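Local coordinates for type C neurotoxin (Clostridium botulinum, PDB 3PME), which probably binds nerve-cell membranes through gangliosides and phosphatidylethanolamine, as the receptor-binding domain of a mosaic C/D botulinum neurotoxin, at residues A[223-228]-A[354-358]; A[289-295]-A[341-347]; A[366-370]-A[400-404]. One frame throughout, in Å; residues are numbered along the deposited sequence.

Interaction 1: residues A[223-228]-A[354-358]; sequences IKDYWG and YCSQI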
ATOM      1  N   ILE A 223      -8.464   3.624  -5.478  1.00 20.02           N
ATOM      2  CA  ILE A 223      -7.401   4.529  -5.072  1.00 17.21           C
ATOM      3  C   ILE A 223      -6.856   4.018  -3.749  1.00 18.55           C
ATOM      4  O   ILE A 223      -7.605   3.468  -2.947  1.00 18.53           O
ATOM      5  CB  ILE A 223      -7.913   5.973  -4.879  1.00 16.48           C
ATOM      6  CG1 ILE A 223      -8.693   6.442  -6.110  1.00 20.46           C
ATOM      7  CG2 ILE A 223      -6.753   6.907  -4.576  1.00 18.90           C
ATOM      8  CD1 ILE A 223      -7.860   6.587  -7.375  1.00 20.68           C
ATOM      9  N   LYS A 224      -5.555   4.185  -3.516  1.00 17.73           N
ATOM     10  CA  LYS A 224      -4.957   3.673  -2.284  1.00 17.04           C
ATOM     11  C   LYS A 224      -4.513   4.767  -1.326  1.00 17.17           C
ATOM     12  O   LYS A 224      -4.181   5.879  -1.738  1.00 18.15           O
ATOM     13  CB  LYS A 224      -3.737   2.807  -2.609  1.00 16.19           C
ATOM     14  CG  LYS A 224      -4.013   1.718  -3.625  1.00 19.21           C
ATOM     15  CD  LYS A 224      -5.163   0.819  -3.204  1.00 18.24           C
ATOM     16  CE  LYS A 224      -5.183  -0.445  -4.078  1.00 21.93           C
ATOM     17  NZ  LYS A 224      -5.255  -0.099  -5.537  1.00 21.40           N
ATOM     18  N   ASP A 225      -4.512   4.449  -0.037  1.00 16.13           N
ATOM     19  CA  ASP A 225      -3.851   5.325   0.929  1.00 16.82           C
ATOM     20  C   ASP A 225      -2.340   5.068   0.922  1.00 17.05           C
ATOM     21  O   ASP A 225      -1.830   4.244   0.139  1.00 17.35           O
ATOM     22  CB  ASP A 225      -4.488   5.243   2.341  1.00 16.01           C
ATOM     23  CG  ASP A 225      -4.208   3.925   3.071  1.00 18.53           C
ATOM     24  OD1 ASP A 225      -3.315   3.145   2.666  1.00 16.36           O
ATOM     25  OD2 ASP A 225      -4.886   3.668   4.089  1.00 18.46           O
ATOM     26  N   TYR A 226      -1.627   5.780   1.784  1.00 16.09           N
ATOM     27  CA  TYR A 226      -0.172   5.757   1.853  1.00 18.35           C
ATOM     28  C   TYR A 226       0.366   4.346   2.054  1.00 17.40           C
ATOM     29  O   TYR A 226       1.444   4.006   1.551  1.00 18.93           O
ATOM     30  CB  TYR A 226       0.249   6.655   3.018  1.00 17.54           C
ATOM     31  CG  TYR A 226       1.730   6.776   3.249  1.00 17.66           C
ATOM     32  CD1 TYR A 226       2.505   7.626   2.469  1.00 21.89           C
ATOM     33  CD2 TYR A 226       2.351   6.053   4.259  1.00 18.62           C
ATOM     34  CE1 TYR A 226       3.870   7.739   2.677  1.00 25.02           C
ATOM     35  CE2 TYR A 226       3.702   6.179   4.488  1.00 20.21           C
ATOM     36  CZ  TYR A 226       4.459   7.013   3.689  1.00 23.48           C
ATOM     37  OH  TYR A 226       5.814   7.116   3.902  1.00 27.43           O
ATOM     38  N   TRP A 227      -0.379   3.529   2.783  1.00 17.05           N
ATOM     39  CA  TRP A 227       0.059   2.177   3.141  1.00 16.56           C
ATOM     40  C   TRP A 227      -0.319   1.139   2.092  1.00 16.28           C
ATOM     41  O   TRP A 227       0.029  -0.034   2.230  1.00 18.29           O
ATOM     42  CB  TRP A 227      -0.616   1.761   4.455  1.00 18.19           C
ATOM     43  CG  TRP A 227      -0.555   2.837   5.488  1.00 16.02           C
ATOM     44  CD1 TRP A 227      -1.597   3.605   5.941  1.00 18.77           C
ATOM     45  CD2 TRP A 227       0.609   3.290   6.179  1.00 16.57           C
ATOM     46  NE1 TRP A 227      -1.145   4.501   6.876  1.00 18.58           N
ATOM     47  CE2 TRP A 227       0.204   4.328   7.046  1.00 18.77           C
ATOM     48  CE3 TRP A 227       1.961   2.924   6.142  1.00 17.81           C
ATOM     49  CZ2 TRP A 227       1.105   4.995   7.873  1.00 20.06           C
ATOM     50  CZ3 TRP A 227       2.856   3.585   6.970  1.00 19.15           C
ATOM     51  CH2 TRP A 227       2.421   4.614   7.823  1.00 19.12           C
ATOM     52  N   GLY A 228      -1.060   1.547   1.068  1.00 16.32           N
ATOM     53  CA  GLY A 228      -1.599   0.599   0.101  1.00 16.13           C
ATOM     54  C   GLY A 228      -2.971   0.006   0.414  1.00 18.88           C
ATOM     55  O   GLY A 228      -3.434  -0.901  -0.276  1.00 17.94           O
ATOM     56  N   TYR A 354       1.175   3.924  -4.821  1.00 24.86           N
ATOM     57  CA  TYR A 354       0.133   4.370  -3.898  1.00 21.32           C
ATOM     58  C   TYR A 354       0.043   5.890  -3.885  1.00 24.23           C
ATOM     59  O   TYR A 354      -0.047   6.518  -2.823  1.00 24.49           O
ATOM     60  CB  TYR A 354       0.395   3.806  -2.498  1.00 19.74           C
ATOM     61  CG  TYR A 354       0.470   2.285  -2.461  1.00 18.69           C
ATOM     62  CD1 TYR A 354      -0.294   1.505  -3.327  1.00 19.77           C
ATOM     63  CD2 TYR A 354       1.294   1.638  -1.547  1.00 17.25           C
ATOM     64  CE1 TYR A 354      -0.233   0.107  -3.283  1.00 20.59           C
ATOM     65  CE2 TYR A 354       1.363   0.244  -1.495  1.00 14.98           C
ATOM     66  CZ  TYR A 354       0.594  -0.514  -2.362  1.00 18.10           C
ATOM     67  OH  TYR A 354       0.654  -1.896  -2.314  1.00 18.70           O
ATOM     68  N   CYS A 355       0.082   6.457  -5.087  1.00 23.17           N
ATOM     69  CA  CYS A 355      -0.053   7.894  -5.321  1.00 22.42           C
ATOM     70  C   CYS A 355      -1.268   8.074  -6.208  1.00 22.05           C
ATOM     71  O   CYS A 355      -1.671   7.141  -6.910  1.00 22.45           O
ATOM     72  CB  CYS A 355       1.158   8.421  -6.102  1.00 30.27           C
ATOM     73  SG  CYS A 355       2.716   8.420  -5.221  1.00 32.41           S
ATOM     74  N   SER A 356      -1.840   9.271  -6.203  1.00 19.42           N
ATOM     75  CA  SER A 356      -2.885   9.603  -7.158  1.00 20.00           C
ATOM     76  C   SER A 356      -2.710  11.029  -7.681  1.00 16.35           C
ATOM     77  O   SER A 356      -1.952  11.825  -7.122  1.00 18.39           O
ATOM     78  CB  SER A 356      -4.278   9.422  -6.534  1.00 22.13           C
ATOM     79  OG  SER A 356      -4.357  10.090  -5.286  1.00 26.58           O
ATOM     80  N   GLN A 357      -3.384  11.320  -8.785  1.00 17.04           N
ATOM     81  CA  GLN A 357      -3.478  12.691  -9.294  1.00 18.28           C
ATOM     82  C   GLN A 357      -4.893  13.230  -9.116  1.00 17.98           C
ATOM     83  O   GLN A 357      -5.864  12.473  -9.111  1.00 18.74           O
ATOM     84  CB  GLN A 357      -3.026  12.745 -10.756  1.00 19.32           C
ATOM     85  CG  GLN A 357      -1.536  12.451 -10.894  1.00 21.42           C
ATOM     86  CD  GLN A 357      -1.083  12.211 -12.324  1.00 23.73           C
ATOM     87  OE1 GLN A 357      -1.743  11.516 -13.099  1.00 22.94           O
ATOM     88  NE2 GLN A 357       0.071  12.777 -12.670  1.00 22.35           N
ATOM     89  N   ILE A 358      -5.002  14.539  -8.961  1.00 16.95           N
ATOM     90  CA  ILE A 358      -6.279  15.163  -8.641  1.00 17.96           C
ATOM     91  C   ILE A 358      -6.508  16.266  -9.656  1.00 19.36           C
ATOM     92  O   ILE A 358      -5.610  17.069  -9.922  1.00 18.73           O
ATOM     93  CB  ILE A 358      -6.267  15.745  -7.223  1.00 17.68           C
ATOM     94  CG1 ILE A 358      -6.027  14.637  -6.192  1.00 19.93           C
ATOM     95  CG2 ILE A 358      -7.589  16.453  -6.930  1.00 17.93           C
ATOM     96  CD1 ILE A 358      -5.593  15.159  -4.842  1.00 20.49           C
TER
HETATM   97  O   HOH W   1      -2.025   7.579  -0.959  1.00 19.29           O
HETATM   98  O   HOH W   2      -3.556   4.877  -5.505  1.00 24.94           O
HETATM   99  O   HOH W   3      -3.283   7.732  -3.851  1.00 29.23           O
HETATM  100  O   HOH W   4      -2.063  -3.135  -1.918  1.00 18.85           O
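Tyr354 lays its ring under the turn at Gly228, and this one side chain carries most of the contact between 223-228 and 354-358. Its CB starts beside the turn backbone, 3.5 Å from Asp225 O. CG, anti to the residue's own carbonyl carbon (chi1 -58°), already lies against Gly228 CA. CD1 meets the aliphatic root of Lys224, 3.7 Å from Lys224 CG, while CD2 and CE2 run beneath the backbone of Gly228. CE1 lies between Gly228 CA and Lys224 CG, and CZ is again against Gly228 CA. That CA sits 3.3 Å from the Tyr354 ring centroid and only 9° off the normal, a CH-pi contact squarely over one face. The Gly228 backbone has a phi of 89°, where glycine is at home. At the far end Tyr354 OH bonds to Trp140 O and takes a proton from a water that also donates to Gly228 O.

Lys224 is bent at chi2 and again at chi4, which takes NZ away to the carbonyls of Ile218, Leu219 and Val222, leaving CB and CG for the tyrosine. Farther along, three waters fill in where the two backbones stay apart. One donates to Lys224 O and Tyr354 O, at 2.9 Å each. Another accepts from Lys224 N and reaches Cys355 O, and the third links Lys224 O to Ser356 OG. Direct touching resumes at Ile223 CG2, 4.0 Å from Ser356 CB.

The turn itself is braced by Asp225, whose OD1 accepts from Trp227 N at 3.0 Å from above the carboxylate plane; Asn229 N and Ser407 OG also bond to this carboxylate. The result is an Asx turn overlapping a type I beta turn from Asp225 to Gly228, set against the residues leading into strand 356-360 in the C-terminal beta-trefoil subdomain.

Interaction 2: residues A[289-295]-A[341-347]; sequences NGDDIMF and GIFSIKN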
ATOM      1  N   ASN A 289     -11.031   5.022  -8.936  1.00 20.75           N
ATOM      2  CA  ASN A 289     -10.474   5.750 -10.048  1.00 19.47           C
ATOM      3  C   ASN A 289     -11.532   6.520 -10.850  1.00 25.20           C
ATOM      4  O   ASN A 289     -12.494   5.932 -11.358  1.00 24.98           O
ATOM      5  CB  ASN A 289      -9.731   4.735 -10.928  1.00 21.65           C
ATOM      6  CG  ASN A 289      -9.056   5.370 -12.106  1.00 28.07           C
ATOM      7  OD1 ASN A 289      -8.314   6.342 -11.970  1.00 29.12           O
ATOM      8  ND2 ASN A 289      -9.308   4.819 -13.292  1.00 33.17           N
ATOM      9  N   GLY A 290     -11.358   7.838 -10.946  1.00 21.42           N
ATOM     10  CA  GLY A 290     -12.286   8.698 -11.655  1.00 22.28           C
ATOM     11  C   GLY A 290     -13.440   9.282 -10.841  1.00 21.59           C
ATOM     12  O   GLY A 290     -14.238  10.061 -11.366  1.00 25.02           O
ATOM     13  N   ASP A 291     -13.549   8.906  -9.574  1.00 20.45           N
ATOM     14  CA  ASP A 291     -14.642   9.420  -8.738  1.00 20.91           C
ATOM     15  C   ASP A 291     -14.557  10.939  -8.597  1.00 20.01           C
ATOM     16  O   ASP A 291     -13.457  11.500  -8.507  1.00 20.43           O
ATOM     17  CB  ASP A 291     -14.621   8.779  -7.343  1.00 19.24           C
ATOM     18  CG  ASP A 291     -15.354   7.445  -7.280  1.00 19.62           C
ATOM     19  OD1 ASP A 291     -16.008   7.073  -8.280  1.00 25.25           O
ATOM     20  OD2 ASP A 291     -15.291   6.785  -6.217  1.00 22.50           O
ATOM     21  N   ASP A 292     -15.724  11.592  -8.568  1.00 20.44           N
ATOM     22  CA  ASP A 292     -15.829  13.026  -8.289  1.00 20.27           C
ATOM     23  C   ASP A 292     -15.955  13.204  -6.780  1.00 18.77           C
ATOM     24  O   ASP A 292     -16.832  12.614  -6.144  1.00 19.83           O
ATOM     25  CB  ASP A 292     -17.072  13.633  -8.956  1.00 23.08           C
ATOM     26  CG  ASP A 292     -16.821  14.085 -10.393  1.00 32.74           C
ATOM     27  OD1 ASP A 292     -15.738  13.807 -10.950  1.00 32.17           O
ATOM     28  OD2 ASP A 292     -17.713  14.742 -10.968  1.00 37.91           O
ATOM     29  N   ILE A 293     -15.097  14.047  -6.218  1.00 18.76           N
ATOM     30  CA  ILE A 293     -14.947  14.139  -4.774  1.00 18.29           C
ATOM     31  C   ILE A 293     -14.838  15.592  -4.319  1.00 17.90           C
ATOM     32  O   ILE A 293     -14.596  16.491  -5.129  1.00 18.53           O
ATOM     33  CB  ILE A 293     -13.689  13.385  -4.308  1.00 17.54           C
ATOM     34  CG1 ILE A 293     -12.436  14.059  -4.866  1.00 20.13           C
ATOM     35  CG2 ILE A 293     -13.752  11.952  -4.773  1.00 19.00           C
ATOM     36  CD1 ILE A 293     -11.126  13.470  -4.330  1.00 20.82           C
ATOM     37  N   MET A 294     -15.052  15.806  -3.025  1.00 18.30           N
ATOM     38  CA  MET A 294     -14.785  17.089  -2.396  1.00 16.79           C
ATOM     39  C   MET A 294     -13.894  16.827  -1.189  1.00 18.93           C
ATOM     40  O   MET A 294     -13.898  15.731  -0.646  1.00 18.66           O
ATOM     41  CB  MET A 294     -16.096  17.749  -1.967  1.00 18.77           C
ATOM     42  CG  MET A 294     -16.979  18.065  -3.158  1.00 19.13           C
ATOM     43  SD  MET A 294     -18.669  18.459  -2.707  1.00 26.97           S
ATOM     44  CE  MET A 294     -19.248  16.880  -2.075  1.00 28.70           C
ATOM     45  N   PHE A 295     -13.124  17.829  -0.778  1.00 16.69           N
ATOM     46  CA  PHE A 295     -12.274  17.702   0.403  1.00 17.52           C
ATOM     47  C   PHE A 295     -12.822  18.574   1.512  1.00 17.40           C
ATOM     48  O   PHE A 295     -13.075  19.759   1.283  1.00 18.14           O
ATOM     49  CB  PHE A 295     -10.843  18.166   0.088  1.00 17.88           C
ATOM     50  CG  PHE A 295     -10.162  17.364  -0.981  1.00 19.21           C
ATOM     51  CD1 PHE A 295      -9.537  16.165  -0.675  1.00 18.10           C
ATOM     52  CD2 PHE A 295     -10.139  17.814  -2.292  1.00 19.06           C
ATOM     53  CE1 PHE A 295      -8.913  15.419  -1.662  1.00 18.88           C
ATOM     54  CE2 PHE A 295      -9.508  17.075  -3.293  1.00 18.72           C
ATOM     55  CZ  PHE A 295      -8.883  15.879  -2.972  1.00 18.20           C
ATOM     56  N   GLY A 341     -15.529  23.394  -6.002  1.00 21.42           N
ATOM     57  CA  GLY A 341     -14.905  22.513  -5.023  1.00 21.13           C
ATOM     58  C   GLY A 341     -15.023  21.034  -5.353  1.00 21.53           C
ATOM     59  O   GLY A 341     -14.824  20.182  -4.490  1.00 19.25           O
ATOM     60  N   ILE A 342     -15.365  20.719  -6.597  1.00 19.20           N
ATOM     61  CA  ILE A 342     -15.439  19.322  -7.006  1.00 19.95           C
ATOM     62  C   ILE A 342     -14.212  18.972  -7.829  1.00 21.03           C
ATOM     63  O   ILE A 342     -13.824  19.713  -8.736  1.00 21.04           O
ATOM     64  CB  ILE A 342     -16.739  19.037  -7.781  1.00 20.18           C
ATOM     65  CG1 ILE A 342     -17.931  19.190  -6.827  1.00 21.43           C
ATOM     66  CG2 ILE A 342     -16.718  17.634  -8.369  1.00 21.50           C
ATOM     67  CD1 ILE A 342     -19.294  19.156  -7.493  1.00 23.36           C
ATOM     68  N   PHE A 343     -13.600  17.847  -7.473  1.00 19.44           N
ATOM     69  CA  PHE A 343     -12.377  17.368  -8.090  1.00 19.80           C
ATOM     70  C   PHE A 343     -12.573  15.930  -8.551  1.00 21.93           C
ATOM     71  O   PHE A 343     -13.525  15.259  -8.142  1.00 22.07           O
ATOM     72  CB  PHE A 343     -11.221  17.449  -7.074  1.00 18.29           C
ATOM     73  CG  PHE A 343     -10.931  18.846  -6.608  1.00 17.50           C
ATOM     74  CD1 PHE A 343     -10.041  19.659  -7.301  1.00 18.35           C
ATOM     75  CD2 PHE A 343     -11.586  19.369  -5.499  1.00 18.65           C
ATOM     76  CE1 PHE A 343      -9.785  20.963  -6.875  1.00 20.73           C
ATOM     77  CE2 PHE A 343     -11.338  20.660  -5.063  1.00 21.38           C
ATOM     78  CZ  PHE A 343     -10.440  21.465  -5.750  1.00 19.66           C
ATOM     79  N   SER A 344     -11.673  15.459  -9.412  1.00 20.08           N
ATOM     80  CA  SER A 344     -11.677  14.071  -9.825  1.00 21.99           C
ATOM     81  C   SER A 344     -10.366  13.465  -9.361  1.00 20.05           C
ATOM     82  O   SER A 344      -9.324  14.110  -9.432  1.00 23.11           O
ATOM     83  CB  SER A 344     -11.770  13.977 -11.343  1.00 25.79           C
ATOM     84  OG  SER A 344     -12.000  12.641 -11.740  1.00 36.33           O
ATOM     85  N   ILE A 345     -10.407  12.230  -8.879  1.00 19.53           N
ATOM     86  CA  ILE A 345      -9.178  11.585  -8.422  1.00 18.40           C
ATOM     87  C   ILE A 345      -8.874  10.337  -9.247  1.00 22.82           C
ATOM     88  O   ILE A 345      -9.754   9.511  -9.510  1.00 22.61           O
ATOM     89  CB  ILE A 345      -9.261  11.277  -6.915  1.00 18.50           C
ATOM     90  CG1 ILE A 345      -7.932  10.720  -6.401  1.00 19.03           C
ATOM     91  CG2 ILE A 345     -10.431  10.342  -6.614  1.00 20.79           C
ATOM     92  CD1 ILE A 345      -7.864  10.633  -4.874  1.00 20.23           C
ATOM     93  N   LYS A 346      -7.624  10.217  -9.674  1.00 19.23           N
ATOM     94  CA  LYS A 346      -7.250   9.139 -10.581  1.00 19.68           C
ATOM     95  C   LYS A 346      -5.936   8.483 -10.201  1.00 20.98           C
ATOM     96  O   LYS A 346      -5.019   9.124  -9.693  1.00 21.70           O
ATOM     97  CB  LYS A 346      -7.169   9.658 -12.017  1.00 21.30           C
ATOM     98  CG  LYS A 346      -8.515  10.077 -12.586  1.00 26.00           C
ATOM     99  CD  LYS A 346      -8.431  10.384 -14.075  1.00 33.55           C
ATOM    100  CE  LYS A 346      -9.811  10.671 -14.651  1.00 38.82           C
ATOM    101  NZ  LYS A 346      -9.789  10.771 -16.144  1.00 43.38           N
ATOM    102  N   ASN A 347      -5.841   7.186 -10.452  1.00 24.09           N
ATOM    103  CA  ASN A 347      -4.568   6.523 -10.318  1.00 25.67           C
ATOM    104  C   ASN A 347      -3.668   6.964 -11.472  1.00 25.13           C
ATOM    105  O   ASN A 347      -4.142   7.393 -12.531  1.00 27.73           O
ATOM    106  CB  ASN A 347      -4.750   5.001 -10.258  1.00 29.14           C
ATOM    107  CG  ASN A 347      -5.169   4.515  -8.869  1.00 26.18           C
ATOM    108  OD1 ASN A 347      -4.826   5.126  -7.848  1.00 28.28           O
ATOM    109  ND2 ASN A 347      -5.902   3.407  -8.824  1.00 28.73           N
TER
HETATM  110  O   HOH W   5     -13.449  11.251 -13.866  1.00 39.58           O
HETATM  111  O   HOH W   6     -13.777  20.230  -2.012  1.00 20.96           O
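Phe295 and Phe343 meet at an oblique angle, their planes at 55° and their centroids 5.6 Å apart. Phe343 CD2 comes to the edge of the Phe295 ring, near its plane, 3.8 Å from Phe295 CE2. At the edge of the Phe343 ring lie Ile293 O and a water that bridges Phe295 N and Gly341 O. Ile358 of strand 356-360 packs against both rings.

Ile293 shares a sheet face with Phe343. Its CG1 lies between the backbone N and the carbonyl carbon (chi1 65°), which carries CD1 across to Ile345 CB at 3.9 Å. The backbones pair antiparallel. Ile293 N donates to Phe343 O at 2.8 Å. In return, Phe343 N donates to Ile293 O at 2.9 Å. Asp292 and Ser344 form the next, non-hydrogen-bonded pair, on the other face. Beyond them Ile345 N donates to Asp291 O at 3.2 Å, and Gly290 N reaches Ile345 O at 2.7 Å. Asn289 OD1 accepts from Asn347 N, with the donor tilted 32° from the amide carbonyl plane.

Backbone bonds thus set the register, and at its end an amide oxygen, that of Asn289, stands in for a main-chain carbonyl and satisfies Asn347 N.

Interaction 3: residues A[366-370]-A[400-404]; sequences TMLLA and SSFWK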
ATOM      1  N   THR A 366      -7.780  21.659 -14.896  1.00 22.75           N
ATOM      2  CA  THR A 366      -6.576  21.829 -14.098  1.00 21.40           C
ATOM      3  C   THR A 366      -6.174  20.538 -13.410  1.00 20.83           C
ATOM      4  O   THR A 366      -6.960  19.587 -13.301  1.00 21.03           O
ATOM      5  CB  THR A 366      -6.745  22.898 -13.011  1.00 21.54           C
ATOM      6  OG1 THR A 366      -7.817  22.526 -12.146  1.00 22.20           O
ATOM      7  CG2 THR A 366      -7.035  24.279 -13.619  1.00 22.18           C
ATOM      8  N   MET A 367      -4.937  20.526 -12.932  1.00 20.94           N
ATOM      9  CA  MET A 367      -4.411  19.414 -12.158  1.00 19.33           C
ATOM     10  C   MET A 367      -3.772  19.999 -10.920  1.00 19.75           C
ATOM     11  O   MET A 367      -3.123  21.041 -10.990  1.00 20.12           O
ATOM     12  CB  MET A 367      -3.353  18.637 -12.951  1.00 21.72           C
ATOM     13  CG  MET A 367      -2.822  17.427 -12.184  1.00 21.21           C
ATOM     14  SD  MET A 367      -1.647  16.399 -13.082  1.00 25.82           S
ATOM     15  CE  MET A 367      -0.343  17.562 -13.324  1.00 27.05           C
ATOM     16  N   LEU A 368      -3.936  19.347  -9.776  1.00 17.42           N
ATOM     17  CA  LEU A 368      -3.290  19.846  -8.570  1.00 19.14           C
ATOM     18  C   LEU A 368      -1.816  19.461  -8.526  1.00 18.00           C
ATOM     19  O   LEU A 368      -1.440  18.314  -8.823  1.00 19.09           O
ATOM     20  CB  LEU A 368      -3.985  19.331  -7.313  1.00 20.04           C
ATOM     21  CG  LEU A 368      -5.467  19.648  -7.168  1.00 21.21           C
ATOM     22  CD1 LEU A 368      -5.928  19.297  -5.754  1.00 20.49           C
ATOM     23  CD2 LEU A 368      -5.710  21.109  -7.463  1.00 22.50           C
ATOM     24  N   LEU A 369      -0.975  20.423  -8.167  1.00 18.85           N
ATOM     25  CA  LEU A 369       0.415  20.105  -7.863  1.00 20.35           C
ATOM     26  C   LEU A 369       0.914  20.953  -6.700  1.00 19.63           C
ATOM     27  O   LEU A 369       0.202  21.838  -6.217  1.00 18.09           O
ATOM     28  CB  LEU A 369       1.306  20.238  -9.105  1.00 24.04           C
ATOM     29  CG  LEU A 369       1.326  21.568  -9.850  1.00 22.95           C
ATOM     30  CD1 LEU A 369       2.167  22.603  -9.123  1.00 24.84           C
ATOM     31  CD2 LEU A 369       1.885  21.362 -11.248  1.00 23.55           C
ATOM     32  N   ALA A 370       2.118  20.667  -6.222  1.00 17.52           N
ATOM     33  CA  ALA A 370       2.702  21.476  -5.160  1.00 17.95           C
ATOM     34  C   ALA A 370       4.080  21.962  -5.582  1.00 19.80           C
ATOM     35  O   ALA A 370       4.863  21.213  -6.157  1.00 20.77           O
ATOM     36  CB  ALA A 370       2.789  20.687  -3.856  1.00 21.99           C
ATOM     37  N   SER A 400       5.726  16.238  -8.471  1.00 20.63           N
ATOM     38  CA  SER A 400       4.994  17.363  -7.904  1.00 20.81           C
ATOM     39  C   SER A 400       3.476  17.235  -8.092  1.00 20.14           C
ATOM     40  O   SER A 400       2.709  17.931  -7.416  1.00 18.66           O
ATOM     41  CB  SER A 400       5.490  18.698  -8.475  1.00 23.87           C
ATOM     42  OG  SER A 400       5.045  18.892  -9.802  1.00 21.74           O
ATOM     43  N   SER A 401       3.043  16.365  -9.012  1.00 18.33           N
ATOM     44  CA  SER A 401       1.611  16.129  -9.242  1.00 17.59           C
ATOM     45  C   SER A 401       1.065  14.916  -8.502  1.00 17.62           C
ATOM     46  O   SER A 401      -0.125  14.590  -8.627  1.00 18.21           O
ATOM     47  CB  SER A 401       1.320  15.950 -10.729  1.00 19.36           C
ATOM     48  OG  SER A 401       1.777  14.666 -11.155  1.00 20.12           O
ATOM     49  N   PHE A 402       1.928  14.227  -7.759  1.00 18.98           N
ATOM     50  CA  PHE A 402       1.529  13.007  -7.066  1.00 20.38           C
ATOM     51  C   PHE A 402       1.106  13.312  -5.633  1.00 17.87           C
ATOM     52  O   PHE A 402       1.841  13.970  -4.902  1.00 19.95           O
ATOM     53  CB  PHE A 402       2.672  11.985  -7.037  1.00 19.56           C
ATOM     54  CG  PHE A 402       3.121  11.498  -8.403  1.00 22.94           C
ATOM     55  CD1 PHE A 402       2.446  11.856  -9.564  1.00 22.29           C
ATOM     56  CD2 PHE A 402       4.226  10.664  -8.505  1.00 23.03           C
ATOM     57  CE1 PHE A 402       2.877  11.398 -10.807  1.00 23.88           C
ATOM     58  CE2 PHE A 402       4.661  10.197  -9.744  1.00 24.49           C
ATOM     59  CZ  PHE A 402       3.989  10.563 -10.887  1.00 23.17           C
ATOM     60  N   TRP A 403      -0.065  12.806  -5.243  1.00 17.35           N
ATOM     61  CA  TRP A 403      -0.586  13.006  -3.885  1.00 16.67           C
ATOM     62  C   TRP A 403      -0.769  11.692  -3.147  1.00 16.73           C
ATOM     63  O   TRP A 403      -1.131  10.677  -3.746  1.00 20.24           O
ATOM     64  CB  TRP A 403      -1.926  13.754  -3.936  1.00 18.96           C
ATOM     65  CG  TRP A 403      -1.782  15.069  -4.620  1.00 17.34           C
ATOM     66  CD1 TRP A 403      -1.892  15.311  -5.955  1.00 17.39           C
ATOM     67  CD2 TRP A 403      -1.423  16.311  -4.012  1.00 18.18           C
ATOM     68  NE1 TRP A 403      -1.641  16.636  -6.219  1.00 19.08           N
ATOM     69  CE2 TRP A 403      -1.360  17.277  -5.040  1.00 18.53           C
ATOM     70  CE3 TRP A 403      -1.163  16.706  -2.697  1.00 19.66           C
ATOM     71  CZ2 TRP A 403      -1.036  18.607  -4.794  1.00 20.29           C
ATOM     72  CZ3 TRP A 403      -0.853  18.048  -2.454  1.00 19.44           C
ATOM     73  CH2 TRP A 403      -0.787  18.968  -3.497  1.00 19.50           C
ATOM     74  N   LYS A 404      -0.524  11.726  -1.841  1.00 17.80           N
ATOM     75  CA  LYS A 404      -0.728  10.552  -0.997  1.00 18.68           C
ATOM     76  C   LYS A 404      -1.575  10.946   0.200  1.00 18.65           C
ATOM     77  O   LYS A 404      -1.676  12.133   0.543  1.00 18.58           O
ATOM     78  CB  LYS A 404       0.600   9.948  -0.534  1.00 19.07           C
ATOM     79  CG  LYS A 404       1.458   9.387  -1.659  1.00 24.11           C
ATOM     80  CD  LYS A 404       2.704   8.746  -1.063  1.00 27.57           C
ATOM     81  CE  LYS A 404       3.462   7.929  -2.089  1.00 33.15           C
ATOM     82  NZ  LYS A 404       4.553   7.149  -1.453  1.00 28.76           N
TER
HETATM   83  O   HOH W   7      -2.446  15.806  -9.271  1.00 19.03           O
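Trp403 hands its indole N-H to the backbone of strand 366-373, joining the chain's last strand, 403-406, to the main antiparallel sheet of the C-terminal beta-trefoil subdomain. Two direct hydrogen bonds lead the polar part. Trp403 NE1 donates to Leu368 O at 3.1 Å and 167°; the acceptor lies in the indole plane, but the donor stands above the carbonyl plane, well off either lone pair. Ala370 N gives the other, to Ser400 O at 3.0 Å, an oxygen that Asn241 ND2 also reaches. A water 2.7 Å from both Leu368 O and Ser401 O lies between them. Outside the two segments, Ser401 OG is hydrogen-bonded to Ser398 O and Gln357 NE2.

The packing contacts follow the same ring. Torsions chi1 -58° and chi2 88° together lay the benzo side of Trp403 along the strand: CZ2 lies 3.9 Å from Leu368 CB and 3.6 Å from the backbone carbon Leu369 C, and CH2 meets Ala370 CB at 4.0 Å. The indole also touches Met239 and Asn241 of strand 238-241.

Away from the indole, the packing falls to the two serines. Leu369 CB presses on Ser400 O. Met367, bent at chi3, brings its terminal methyl to Ser401, where Met367 CE abuts Ser401 CB at a tight 3.5 Å.

Strand 356-360 is the common element: it pairs antiparallel with 343-347 of interaction 2 on one edge and with 366-373 of interaction 3 on the other. Each pair of centres is about 12 Å apart. From interaction 1, Gln357 N probably bonds to Lys346 O of interaction 2 at 2.9 Å, and Ile358 O probably accepts from Leu368 N of interaction 3 at 2.8 Å. Ser356 O likewise probably receives Trp403 N, at 2.8 Å, drawing the last strand in. Interactions 2 and 3 meet only lightly, through Phe343 CE1 and Leu368 CD2. A glycerol, probably from the crystallisation liquor, lies about 5 Å from the Ser400 side chain.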